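Local coordinates for protein phospholethanolamine N-methyltransferase 2 (Haemonchus contortus, PDB 4KRI) that probably transfers methyl groups from S-adenosylmethionine to phosphoethanolamine derivatives such as phosphomonomethylethanolamine on the route to phosphocholine in a parasitic nematode, at residues L118-D123 with S175-L180; F179-Q184 with D252-M257; F136-V141 with Y275-A280. All coordinates share one frame; numbering follows the deposited sequence.

Contact 1. Residues L118-D123 with S175-L180; sequences LTDYFD and SFRDFL. With SAH (S-adenosyl-L-homocysteine), chain D.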
loop_
_atom_site.group_PDB
_atom_site.type_symbol
_atom_site.label_atom_id
_atom_site.label_comp_id
_atom_site.label_asym_id
_atom_site.label_seq_id
_atom_site.Cartn_x
_atom_site.Cartn_y
_atom_site.Cartn_z
ATOM N N LEU A 118 4.438 13.041 -6.172
ATOM C CA LEU A 118 3.143 13.650 -6.451
ATOM C C LEU A 118 2.176 13.394 -5.299
ATOM O O LEU A 118 1.467 14.310 -4.854
ATOM C CB LEU A 118 2.575 13.115 -7.764
ATOM C CG LEU A 118 3.157 13.740 -9.027
ATOM C CD1 LEU A 118 2.567 13.046 -10.235
ATOM C CD2 LEU A 118 2.842 15.235 -9.064
ATOM N N THR A 119 2.165 12.162 -4.794
ATOM C CA THR A 119 1.273 11.811 -3.695
ATOM C C THR A 119 1.562 12.677 -2.479
ATOM O O THR A 119 0.639 13.210 -1.848
ATOM C CB THR A 119 1.401 10.323 -3.337
ATOM O OG1 THR A 119 1.172 9.545 -4.520
ATOM C CG2 THR A 119 0.384 9.930 -2.273
ATOM N N ASP A 120 2.841 12.849 -2.161
ATOM C CA ASP A 120 3.209 13.701 -1.033
ATOM C C ASP A 120 2.800 15.150 -1.285
ATOM O O ASP A 120 2.329 15.836 -0.381
ATOM C CB ASP A 120 4.714 13.621 -0.758
ATOM C CG ASP A 120 5.120 12.322 -0.082
ATOM O OD1 ASP A 120 4.246 11.647 0.509
ATOM O OD2 ASP A 120 6.326 11.983 -0.131
ATOM N N TYR A 121 2.967 15.608 -2.519
ATOM C CA TYR A 121 2.635 16.984 -2.869
ATOM C C TYR A 121 1.144 17.256 -2.659
ATOM O O TYR A 121 0.763 18.284 -2.097
ATOM C CB TYR A 121 3.012 17.255 -4.322
ATOM C CG TYR A 121 3.256 18.712 -4.643
ATOM C CD1 TYR A 121 4.535 19.244 -4.586
ATOM C CD2 TYR A 121 2.214 19.549 -5.013
ATOM C CE1 TYR A 121 4.772 20.569 -4.883
ATOM C CE2 TYR A 121 2.439 20.883 -5.306
ATOM C CZ TYR A 121 3.721 21.386 -5.240
ATOM O OH TYR A 121 3.969 22.709 -5.534
ATOM N N PHE A 122 0.305 16.336 -3.127
ATOM C CA PHE A 122 -1.140 16.457 -2.957
ATOM C C PHE A 122 -1.508 16.418 -1.474
ATOM O O PHE A 122 -2.419 17.127 -1.025
ATOM C CB PHE A 122 -1.854 15.304 -3.671
ATOM C CG PHE A 122 -1.707 15.322 -5.162
ATOM C CD1 PHE A 122 -1.564 16.518 -5.846
ATOM C CD2 PHE A 122 -1.719 14.132 -5.882
ATOM C CE1 PHE A 122 -1.438 16.536 -7.227
ATOM C CE2 PHE A 122 -1.591 14.141 -7.256
ATOM C CZ PHE A 122 -1.444 15.350 -7.930
ATOM N N ASP A 123 -0.796 15.591 -0.715
ATOM C CA ASP A 123 -1.135 15.352 0.695
ATOM C C ASP A 123 -0.791 16.553 1.576
ATOM O O ASP A 123 -1.393 16.759 2.633
ATOM C CB ASP A 123 -0.414 14.094 1.200
ATOM C CG ASP A 123 -1.088 13.466 2.412
ATOM O OD1 ASP A 123 -2.337 13.416 2.466
ATOM O OD2 ASP A 123 -0.365 13.013 3.321
ATOM N N SER A 175 0.771 11.856 9.991
ATOM C CA SER A 175 -0.026 10.711 9.555
ATOM C C SER A 175 0.750 9.398 9.658
ATOM O O SER A 175 1.980 9.394 9.685
ATOM C CB SER A 175 -0.533 10.905 8.124
ATOM O OG SER A 175 0.480 10.627 7.168
ATOM N N PHE A 176 0.011 8.294 9.730
ATOM C CA PHE A 176 0.582 6.954 9.749
ATOM C C PHE A 176 1.475 6.756 8.521
ATOM O O PHE A 176 2.603 6.279 8.642
ATOM C CB PHE A 176 -0.560 5.924 9.776
ATOM C CG PHE A 176 -0.108 4.490 9.918
ATOM C CD1 PHE A 176 1.120 4.174 10.491
ATOM C CD2 PHE A 176 -0.926 3.456 9.484
ATOM C CE1 PHE A 176 1.525 2.851 10.615
ATOM C CE2 PHE A 176 -0.531 2.134 9.605
ATOM C CZ PHE A 176 0.701 1.834 10.169
ATOM N N ARG A 177 0.966 7.146 7.350
ATOM C CA ARG A 177 1.710 7.025 6.098
ATOM C C ARG A 177 3.008 7.820 6.181
ATOM O O ARG A 177 4.073 7.326 5.809
ATOM C CB ARG A 177 0.867 7.525 4.913
ATOM C CG ARG A 177 1.437 7.170 3.545
ATOM C CD ARG A 177 0.604 7.761 2.396
ATOM N NE ARG A 177 0.683 9.221 2.359
ATOM C CZ ARG A 177 1.575 9.910 1.653
ATOM N NH1 ARG A 177 2.473 9.285 0.903
ATOM N NH2 ARG A 177 1.575 11.235 1.695
ATOM N N ASP A 178 2.920 9.044 6.688
ATOM C CA ASP A 178 4.099 9.901 6.750
ATOM C C ASP A 178 5.096 9.379 7.776
ATOM O O ASP A 178 6.307 9.467 7.577
ATOM C CB ASP A 178 3.716 11.352 7.051
ATOM C CG ASP A 178 3.100 12.056 5.853
ATOM O OD1 ASP A 178 3.308 11.596 4.709
ATOM O OD2 ASP A 178 2.416 13.084 6.064
ATOM N N PHE A 179 4.585 8.827 8.870
ATOM C CA PHE A 179 5.442 8.215 9.872
ATOM C C PHE A 179 6.281 7.081 9.282
ATOM O O PHE A 179 7.481 7.001 9.540
ATOM C CB PHE A 179 4.617 7.682 11.042
ATOM C CG PHE A 179 5.408 6.829 11.989
ATOM C CD1 PHE A 179 6.302 7.405 12.884
ATOM C CD2 PHE A 179 5.269 5.451 11.978
ATOM C CE1 PHE A 179 7.043 6.613 13.749
ATOM C CE2 PHE A 179 6.004 4.659 12.838
ATOM C CZ PHE A 179 6.895 5.237 13.719
ATOM N N LEU A 180 5.638 6.209 8.510
ATOM C CA LEU A 180 6.321 5.097 7.846
ATOM C C LEU A 180 7.385 5.613 6.865
ATOM O O LEU A 180 8.526 5.152 6.879
ATOM C CB LEU A 180 5.310 4.219 7.095
ATOM C CG LEU A 180 4.283 3.437 7.925
ATOM C CD1 LEU A 180 3.172 2.858 7.046
ATOM C CD2 LEU A 180 4.981 2.331 8.684
HETATM N N SAH D . 5.829 -8.253 2.995
HETATM C CA SAH D . 7.078 -7.592 2.532
HETATM C CB SAH D . 7.266 -6.216 3.283
HETATM C CG SAH D . 7.549 -6.261 4.780
HETATM S SD SAH D . 7.691 -4.599 5.512
HETATM C C SAH D . 8.239 -8.502 2.622
HETATM O O SAH D . 8.086 -9.667 2.958
HETATM O OXT SAH D . 9.304 -8.149 2.142
HETATM C "C5'" SAH D . 6.069 -4.138 6.150
HETATM C "C4'" SAH D . 5.254 -3.386 5.258
HETATM O "O4'" SAH D . 3.920 -3.288 5.823
HETATM C "C3'" SAH D . 5.739 -1.990 5.157
HETATM O "O3'" SAH D . 6.062 -1.723 3.810
HETATM C "C2'" SAH D . 4.623 -1.149 5.593
HETATM O "O2'" SAH D . 4.511 0.041 4.848
HETATM C "C1'" SAH D . 3.445 -2.048 5.406
HETATM N N9 SAH D . 2.236 -1.607 6.184
HETATM C C8 SAH D . 2.166 -1.360 7.512
HETATM N N7 SAH D . 0.899 -1.062 7.815
HETATM C C5 SAH D . 0.156 -1.138 6.690
HETATM C C6 SAH D . -1.203 -0.930 6.423
HETATM N N6 SAH D . -2.085 -0.564 7.417
HETATM N N1 SAH D . -1.628 -1.093 5.151
HETATM C C2 SAH D . -0.789 -1.446 4.171
HETATM N N3 SAH D . 0.520 -1.659 4.398
HETATM C C4 SAH D . 1.017 -1.498 5.639
#
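Arg-177 lays one face of its guanidinium, near the rim, over the methyl CG2 of Thr-119, with NH1 3.9 Å from that carbon, while its outer edge is taken up by two carboxylates of the same helix. OD1 of Asp-120 sits between the two terminal nitrogens and is gripped end-on by both, NH1 and NH2 each 3.0 Å from it; sharing one acceptor bends the two bonds to about 140°. Asp-123 reaches in tip to tip. Its OD2 lies 3.1 Å from Arg-177 NH2 in the guanidinium plane, and the N-H points almost straight at it (171°), yet this donor stands well above the plane of the carboxylate. One turn of helix 114-124 thus brings two acids to a single arginine, whose chain runs straight from the backbone and bends at chi3, where NE turns off the line of the chain. The four residues Asp-120, Asp-123, Arg-177 and Asp-178 form a salt-bridge network between a helix of the N-terminal region and the start of helix 176-184, beside the cofactor site. The two helices run at 135° to each other with axes 12.4 Å apart, a gap that Arg-177 spans, stretching across to the short aspartates. Asp-178 adds charge alone: its OD1 lies 3.5 Å from Arg-177 NH2 but well out of the guanidinium plane. Its OD2 comes within 3.9 Å of Asp-123 OD2, a like-charge approach that the nearby guanidinium probably eases. Ser-175 is the N-cap of helix 176-184, its OG accepting from Asp-178 N. On the cofactor side, Phe-176 CZ approaches N7 of S-adenosylhomocysteine obliquely.

Contact 2. Residues F179-Q184 with D252-M257; sequences FLDRTQ and DLSTNM. With SAH (S-adenosyl-L-homocysteine), chain D; 1SH (2-(methylamino)ethyl dihydrogen phosphate), chain E.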
loop_
_atom_site.group_PDB
_atom_site.type_symbol
_atom_site.label_atom_id
_atom_site.label_comp_id
_atom_site.label_asym_id
_atom_site.label_seq_id
_atom_site.Cartn_x
_atom_site.Cartn_y
_atom_site.Cartn_z
ATOM N N PHE A 179 4.585 8.827 8.870
ATOM C CA PHE A 179 5.442 8.215 9.872
ATOM C C PHE A 179 6.281 7.081 9.282
ATOM O O PHE A 179 7.481 7.001 9.540
ATOM C CB PHE A 179 4.617 7.682 11.042
ATOM C CG PHE A 179 5.408 6.829 11.989
ATOM C CD1 PHE A 179 6.302 7.405 12.884
ATOM C CD2 PHE A 179 5.269 5.451 11.978
ATOM C CE1 PHE A 179 7.043 6.613 13.749
ATOM C CE2 PHE A 179 6.004 4.659 12.838
ATOM C CZ PHE A 179 6.895 5.237 13.719
ATOM N N LEU A 180 5.638 6.209 8.510
ATOM C CA LEU A 180 6.321 5.097 7.846
ATOM C C LEU A 180 7.385 5.613 6.865
ATOM O O LEU A 180 8.526 5.152 6.879
ATOM C CB LEU A 180 5.310 4.219 7.095
ATOM C CG LEU A 180 4.283 3.437 7.925
ATOM C CD1 LEU A 180 3.172 2.858 7.046
ATOM C CD2 LEU A 180 4.981 2.331 8.684
ATOM N N ASP A 181 7.007 6.580 6.031
ATOM C CA ASP A 181 7.894 7.103 4.981
ATOM C C ASP A 181 9.047 7.952 5.525
ATOM O O ASP A 181 10.079 8.094 4.865
ATOM C CB ASP A 181 7.098 7.949 3.971
ATOM C CG ASP A 181 6.297 7.107 2.978
ATOM O OD1 ASP A 181 6.677 5.947 2.712
ATOM O OD2 ASP A 181 5.288 7.629 2.445
ATOM N N ARG A 182 8.873 8.538 6.707
ATOM C CA ARG A 182 9.864 9.485 7.225
ATOM C C ARG A 182 10.795 8.887 8.269
ATOM O O ARG A 182 11.808 9.489 8.616
ATOM C CB ARG A 182 9.185 10.743 7.796
ATOM C CG ARG A 182 8.462 11.611 6.756
ATOM C CD ARG A 182 7.702 12.764 7.415
ATOM N NE ARG A 182 6.816 13.449 6.472
ATOM C CZ ARG A 182 5.930 14.381 6.820
ATOM N NH1 ARG A 182 5.809 14.740 8.091
ATOM N NH2 ARG A 182 5.164 14.953 5.895
ATOM N N THR A 183 10.448 7.709 8.776
ATOM C CA THR A 183 11.218 7.115 9.860
ATOM C C THR A 183 11.817 5.767 9.477
ATOM O O THR A 183 12.957 5.691 9.024
ATOM C CB THR A 183 10.356 6.946 11.126
ATOM O OG1 THR A 183 9.507 8.093 11.279
ATOM C CG2 THR A 183 11.241 6.795 12.351
ATOM N N GLN A 184 11.043 4.702 9.647
ATOM C CA GLN A 184 11.569 3.359 9.424
ATOM C C GLN A 184 11.797 3.068 7.942
ATOM O O GLN A 184 12.785 2.429 7.564
ATOM C CB GLN A 184 10.634 2.302 10.024
ATOM C CG GLN A 184 11.193 0.884 9.937
ATOM C CD GLN A 184 10.385 -0.142 10.722
ATOM O OE1 GLN A 184 9.275 0.135 11.179
ATOM N NE2 GLN A 184 10.945 -1.334 10.881
ATOM N N ASP A 252 0.297 -1.600 -0.084
ATOM C CA ASP A 252 1.172 -1.083 0.955
ATOM C C ASP A 252 0.827 0.365 1.202
ATOM O O ASP A 252 0.411 1.064 0.285
ATOM C CB ASP A 252 2.636 -1.182 0.533
ATOM C CG ASP A 252 3.555 -1.234 1.715
ATOM O OD1 ASP A 252 4.086 -2.327 2.026
ATOM O OD2 ASP A 252 3.717 -0.184 2.378
ATOM N N LEU A 253 1.001 0.816 2.441
ATOM C CA LEU A 253 0.678 2.192 2.766
ATOM C C LEU A 253 1.841 3.103 2.408
ATOM O O LEU A 253 1.654 4.297 2.161
ATOM C CB LEU A 253 0.335 2.308 4.259
ATOM C CG LEU A 253 -0.194 3.674 4.709
ATOM C CD1 LEU A 253 -1.273 4.191 3.766
ATOM C CD2 LEU A 253 -0.740 3.579 6.112
ATOM N N SER A 254 3.045 2.541 2.364
ATOM C CA SER A 254 4.224 3.357 2.097
ATOM C C SER A 254 4.476 3.578 0.611
ATOM O O SER A 254 4.700 2.619 -0.127
ATOM C CB SER A 254 5.456 2.715 2.733
ATOM O OG SER A 254 6.645 3.335 2.253
ATOM N N THR A 255 4.455 4.838 0.166
ATOM C CA THR A 255 4.787 5.151 -1.219
ATOM C C THR A 255 6.263 4.919 -1.508
ATOM O O THR A 255 6.621 4.594 -2.639
ATOM C CB THR A 255 4.428 6.593 -1.612
ATOM O OG1 THR A 255 4.797 7.483 -0.553
ATOM C CG2 THR A 255 2.935 6.706 -1.898
ATOM N N ASN A 256 7.122 5.105 -0.510
ATOM C CA ASN A 256 8.536 4.766 -0.673
ATOM C C ASN A 256 8.740 3.294 -1.047
ATOM O O ASN A 256 9.514 2.980 -1.955
ATOM C CB ASN A 256 9.345 5.081 0.583
ATOM C CG ASN A 256 9.619 6.552 0.752
ATOM O OD1 ASN A 256 9.493 7.330 -0.189
ATOM N ND2 ASN A 256 10.031 6.941 1.961
ATOM N N MET A 257 8.036 2.409 -0.347
ATOM C CA MET A 257 8.090 0.977 -0.615
ATOM C C MET A 257 7.529 0.652 -1.990
ATOM O O MET A 257 8.167 -0.029 -2.801
ATOM C CB MET A 257 7.264 0.210 0.430
ATOM C CG MET A 257 7.888 0.131 1.786
ATOM S SD MET A 257 9.305 -0.976 1.738
ATOM C CE MET A 257 9.408 -1.466 3.433
HETATM N N SAH D . 5.829 -8.253 2.995
HETATM C CA SAH D . 7.078 -7.592 2.532
HETATM C CB SAH D . 7.266 -6.216 3.283
HETATM C CG SAH D . 7.549 -6.261 4.780
HETATM S SD SAH D . 7.691 -4.599 5.512
HETATM C C SAH D . 8.239 -8.502 2.622
HETATM O O SAH D . 8.086 -9.667 2.958
HETATM O OXT SAH D . 9.304 -8.149 2.142
HETATM C "C5'" SAH D . 6.069 -4.138 6.150
HETATM C "C4'" SAH D . 5.254 -3.386 5.258
HETATM O "O4'" SAH D . 3.920 -3.288 5.823
HETATM C "C3'" SAH D . 5.739 -1.990 5.157
HETATM O "O3'" SAH D . 6.062 -1.723 3.810
HETATM C "C2'" SAH D . 4.623 -1.149 5.593
HETATM O "O2'" SAH D . 4.511 0.041 4.848
HETATM C "C1'" SAH D . 3.445 -2.048 5.406
HETATM N N9 SAH D . 2.236 -1.607 6.184
HETATM C C8 SAH D . 2.166 -1.360 7.512
HETATM N N7 SAH D . 0.899 -1.062 7.815
HETATM C C5 SAH D . 0.156 -1.138 6.690
HETATM C C6 SAH D . -1.203 -0.930 6.423
HETATM N N6 SAH D . -2.085 -0.564 7.417
HETATM N N1 SAH D . -1.628 -1.093 5.151
HETATM C C2 SAH D . -0.789 -1.446 4.171
HETATM N N3 SAH D . 0.520 -1.659 4.398
HETATM C C4 SAH D . 1.017 -1.498 5.639
HETATM O O4 1SH E . 13.490 -5.612 12.754
HETATM P P1 1SH E . 13.055 -4.175 12.478
HETATM O O1 1SH E . 12.302 -3.596 13.609
HETATM O O3 1SH E . 14.330 -3.299 12.175
HETATM O O2 1SH E . 12.088 -4.183 11.224
HETATM C C1 1SH E . 12.495 -4.779 10.105
HETATM C C2 1SH E . 11.442 -4.946 9.018
HETATM N N1 1SH E . 10.344 -5.828 9.298
HETATM C C3 1SH E . 9.411 -5.705 8.238
#
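A single buried carboxylate, that of Asp-181, spreads over the first turn of another helix and meets three successive residues there. Ser-254 OG donates to OD1 over 2.7 Å, arriving nearly in line with the C-O bond, and Asn-256 N adds a weak bond to the same oxygen. The other oxygen, OD2, has Thr-255 OG1 3.0 Å away, the two side chains crossing at about a right angle. In Asp-181, chi1 (-77°) sets CG anti to the carbonyl carbon, and from there the carboxylate end comes nearer the helix start than the direction of CB suggests. Ser-254 OG works twice: as N-cap of helix 255-268 it also accepts from Met-257 N at 3.1 Å. The side-chain ND2 of Asn-256 donates instead to Tyr-185 O. Beside this polar cluster Leu-180 CD1 packs crosswise on Leu-253 CB at 4.0 Å, and the same methyl faces the ribose hydroxyl O2' of S-adenosylhomocysteine. Farther along the same segment, Gln-184 NE2, hydrogen-bonded to Tyr-193 and Tyr-347, lies 3.1 Å from O2 of the phosphomonomethylethanolamine. Asp-252 OD2 accepts from Ser-254 N through its anti lone pair, closing an Asx turn. The cofactor's ribose O2' donates to Asp-252 OD2 at 2.6 Å, and its O3' to OD1. An acidic residue at the end of the second strand of the methyltransferase domain (247-252), holding both ribose hydroxyls, is typical of Rossmann-like class I methyltransferases.

Contact 3. Residues F136-V141 with Y275-A280; sequences FQFYAV and YAVCDA. With SAH (S-adenosyl-L-homocysteine), chain D.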
loop_
_atom_site.group_PDB
_atom_site.type_symbol
_atom_site.label_atom_id
_atom_site.label_comp_id
_atom_site.label_asym_id
_atom_site.label_seq_id
_atom_site.Cartn_x
_atom_site.Cartn_y
_atom_site.Cartn_z
ATOM N N PHE A 136 -6.498 17.962 0.455
ATOM C CA PHE A 136 -6.936 16.617 0.112
ATOM C C PHE A 136 -6.473 15.579 1.116
ATOM O O PHE A 136 -5.292 15.525 1.465
ATOM C CB PHE A 136 -6.438 16.229 -1.284
ATOM C CG PHE A 136 -7.194 16.889 -2.393
ATOM C CD1 PHE A 136 -8.545 16.616 -2.591
ATOM C CD2 PHE A 136 -6.557 17.779 -3.253
ATOM C CE1 PHE A 136 -9.253 17.237 -3.622
ATOM C CE2 PHE A 136 -7.248 18.398 -4.280
ATOM C CZ PHE A 136 -8.607 18.132 -4.466
ATOM N N GLN A 137 -7.413 14.758 1.578
ATOM C CA GLN A 137 -7.090 13.582 2.377
ATOM C C GLN A 137 -6.837 12.411 1.433
ATOM O O GLN A 137 -7.582 12.199 0.473
ATOM C CB GLN A 137 -8.242 13.247 3.332
ATOM C CG GLN A 137 -8.076 11.928 4.082
ATOM C CD GLN A 137 -9.237 11.646 5.012
ATOM O OE1 GLN A 137 -9.596 12.481 5.844
ATOM N NE2 GLN A 137 -9.835 10.467 4.877
ATOM N N PHE A 138 -5.779 11.656 1.700
ATOM C CA PHE A 138 -5.408 10.531 0.846
ATOM C C PHE A 138 -6.323 9.315 1.038
ATOM O O PHE A 138 -6.666 8.953 2.171
ATOM C CB PHE A 138 -3.952 10.136 1.124
ATOM C CG PHE A 138 -3.501 8.933 0.355
ATOM C CD1 PHE A 138 -3.099 9.055 -0.973
ATOM C CD2 PHE A 138 -3.503 7.679 0.948
ATOM C CE1 PHE A 138 -2.690 7.944 -1.693
ATOM C CE2 PHE A 138 -3.091 6.563 0.228
ATOM C CZ PHE A 138 -2.686 6.697 -1.082
ATOM N N TYR A 139 -6.725 8.692 -0.074
ATOM C CA TYR A 139 -7.428 7.413 -0.012
ATOM C C TYR A 139 -6.638 6.269 -0.660
ATOM O O TYR A 139 -6.404 5.240 -0.022
ATOM C CB TYR A 139 -8.835 7.504 -0.614
ATOM C CG TYR A 139 -9.595 6.208 -0.492
ATOM C CD1 TYR A 139 -10.183 5.832 0.712
ATOM C CD2 TYR A 139 -9.713 5.346 -1.572
ATOM C CE1 TYR A 139 -10.869 4.630 0.828
ATOM C CE2 TYR A 139 -10.399 4.148 -1.462
ATOM C CZ TYR A 139 -10.978 3.798 -0.271
ATOM O OH TYR A 139 -11.658 2.598 -0.187
ATOM N N ALA A 140 -6.253 6.424 -1.920
ATOM C CA ALA A 140 -5.502 5.366 -2.595
ATOM C C ALA A 140 -4.803 5.847 -3.850
ATOM O O ALA A 140 -5.147 6.883 -4.414
ATOM C CB ALA A 140 -6.414 4.182 -2.940
ATOM N N VAL A 141 -3.806 5.081 -4.271
ATOM C CA VAL A 141 -3.280 5.183 -5.627
ATOM C C VAL A 141 -3.414 3.799 -6.233
ATOM O O VAL A 141 -2.920 2.818 -5.673
ATOM C CB VAL A 141 -1.791 5.549 -5.664
ATOM C CG1 VAL A 141 -1.362 5.791 -7.134
ATOM C CG2 VAL A 141 -1.508 6.780 -4.824
ATOM N N TYR A 275 -0.302 -3.646 -8.038
ATOM C CA TYR A 275 -0.049 -3.005 -6.747
ATOM C C TYR A 275 -0.982 -1.815 -6.511
ATOM O O TYR A 275 -1.466 -1.203 -7.464
ATOM C CB TYR A 275 1.394 -2.497 -6.702
ATOM C CG TYR A 275 2.468 -3.564 -6.731
ATOM C CD1 TYR A 275 2.526 -4.546 -5.755
ATOM C CD2 TYR A 275 3.442 -3.565 -7.720
ATOM C CE1 TYR A 275 3.528 -5.514 -5.760
ATOM C CE2 TYR A 275 4.452 -4.533 -7.734
ATOM C CZ TYR A 275 4.477 -5.502 -6.768
ATOM O OH TYR A 275 5.495 -6.440 -6.789
ATOM N N ALA A 276 -1.235 -1.482 -5.240
ATOM C CA ALA A 276 -2.002 -0.273 -4.899
ATOM C C ALA A 276 -1.436 0.327 -3.620
ATOM O O ALA A 276 -1.025 -0.414 -2.729
ATOM C CB ALA A 276 -3.493 -0.590 -4.707
ATOM N N VAL A 277 -1.365 1.656 -3.547
ATOM C CA VAL A 277 -1.026 2.309 -2.287
ATOM C C VAL A 277 -2.336 2.516 -1.530
ATOM O O VAL A 277 -3.238 3.190 -2.027
ATOM C CB VAL A 277 -0.397 3.694 -2.521
ATOM C CG1 VAL A 277 0.101 4.285 -1.206
ATOM C CG2 VAL A 277 0.742 3.601 -3.516
ATOM N N CYS A 278 -2.449 1.929 -0.344
ATOM C CA CYS A 278 -3.633 2.143 0.499
ATOM C C CYS A 278 -3.398 1.548 1.856
ATOM O O CYS A 278 -2.448 0.801 2.054
ATOM C CB CYS A 278 -4.887 1.520 -0.119
ATOM S SG CYS A 278 -4.794 -0.294 -0.374
ATOM N N ASP A 279 -4.260 1.912 2.796
ATOM C CA ASP A 279 -4.214 1.379 4.151
ATOM C C ASP A 279 -5.151 0.175 4.157
ATOM O O ASP A 279 -6.347 0.307 3.914
ATOM C CB ASP A 279 -4.689 2.451 5.137
ATOM C CG ASP A 279 -4.588 2.007 6.585
ATOM O OD1 ASP A 279 -4.651 0.788 6.855
ATOM O OD2 ASP A 279 -4.459 2.888 7.464
ATOM N N ALA A 280 -4.597 -1.006 4.410
ATOM C CA ALA A 280 -5.360 -2.248 4.292
ATOM C C ALA A 280 -6.505 -2.343 5.308
ATOM O O ALA A 280 -7.415 -3.156 5.155
ATOM C CB ALA A 280 -4.430 -3.454 4.406
HETATM N N SAH D . 5.829 -8.253 2.995
HETATM C CA SAH D . 7.078 -7.592 2.532
HETATM C CB SAH D . 7.266 -6.216 3.283
HETATM C CG SAH D . 7.549 -6.261 4.780
HETATM S SD SAH D . 7.691 -4.599 5.512
HETATM C C SAH D . 8.239 -8.502 2.622
HETATM O O SAH D . 8.086 -9.667 2.958
HETATM O OXT SAH D . 9.304 -8.149 2.142
HETATM C "C5'" SAH D . 6.069 -4.138 6.150
HETATM C "C4'" SAH D . 5.254 -3.386 5.258
HETATM O "O4'" SAH D . 3.920 -3.288 5.823
HETATM C "C3'" SAH D . 5.739 -1.990 5.157
HETATM O "O3'" SAH D . 6.062 -1.723 3.810
HETATM C "C2'" SAH D . 4.623 -1.149 5.593
HETATM O "O2'" SAH D . 4.511 0.041 4.848
HETATM C "C1'" SAH D . 3.445 -2.048 5.406
HETATM N N9 SAH D . 2.236 -1.607 6.184
HETATM C C8 SAH D . 2.166 -1.360 7.512
HETATM N N7 SAH D . 0.899 -1.062 7.815
HETATM C C5 SAH D . 0.156 -1.138 6.690
HETATM C C6 SAH D . -1.203 -0.930 6.423
HETATM N N6 SAH D . -2.085 -0.564 7.417
HETATM N N1 SAH D . -1.628 -1.093 5.151
HETATM C C2 SAH D . -0.789 -1.446 4.171
HETATM N N3 SAH D . 0.520 -1.659 4.398
HETATM C C4 SAH D . 1.017 -1.498 5.639
HETATM O O HOH W 1 -5.878 4.356 2.497
#
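Strands 136-141 and 275-277 run antiparallel, 164° between their directions, and meet at one hydrogen-bonded pair, Val-141 with Val-277, whose N-H groups each donate to the other's carbonyl oxygen (Val-141 N to Val-277 O 3.0 Å, Val-277 N to Val-141 O 2.9 Å). This short antiparallel bridge joins a strand of the N-terminal region to a strand of the Rossmann-like methyltransferase domain; strand 273-277 also pairs, in parallel, with strand 247-252. Two CA-H...O contacts accompany the bridge, Ala-140 CA to Val-277 O and Ala-276 CA to Val-141 O. The valine side chains lie alongside each other on one side of the strands and point the same way, Val-141 CB 3.9 Å from Val-277 CG2. Phe-138 then crosses Val-277 at about a right angle: its CZ touches CG1 of the valine at 3.7 Å, and the ring turns its edge to Val-277 O. The ring edge also meets Val-141 CG2, in plane. Thr-119 of helix 114-124 packs on the ring, and Asp-123 on CB of Phe-138. Tyr-139 and Ala-140 form a classic beta bulge against Thr-160 of strand 156-166, and at the bulge a water bridges the two segments, donating to Tyr-139 O and accepting from Asp-279 N. On the other segment the chain continues from the bridge to the adenine of S-adenosylhomocysteine. Asp-279 OD1 accepts from the adenine amino group N6 at 3.0 Å. Next to it, Ala-280 N donates to the adenine ring nitrogen N1 over 3.1 Å in an almost straight bond of 177°.

In the fold
The three contacts lie close together where the N-terminal region meets the methyltransferase domain: centres of contacts 1 and 2 are about 8 Å apart, 1 and 3 about 10 Å, 2 and 3 about 12 Å. Contacts 1 and 2 follow each other on helix 176-184, sharing Phe-179 and Leu-180. Contacts 1 and 3 alternate along the chain, whereas contact 2 is nested within the loop that contact 3 closes. Strands 247-252 and 273-277, joined in sequence by helix 255-268, are parallel neighbours connecting contacts 2 and 3. Each contact has residues touching S-adenosylhomocysteine, so the seam between the two regions borders the cofactor pocket.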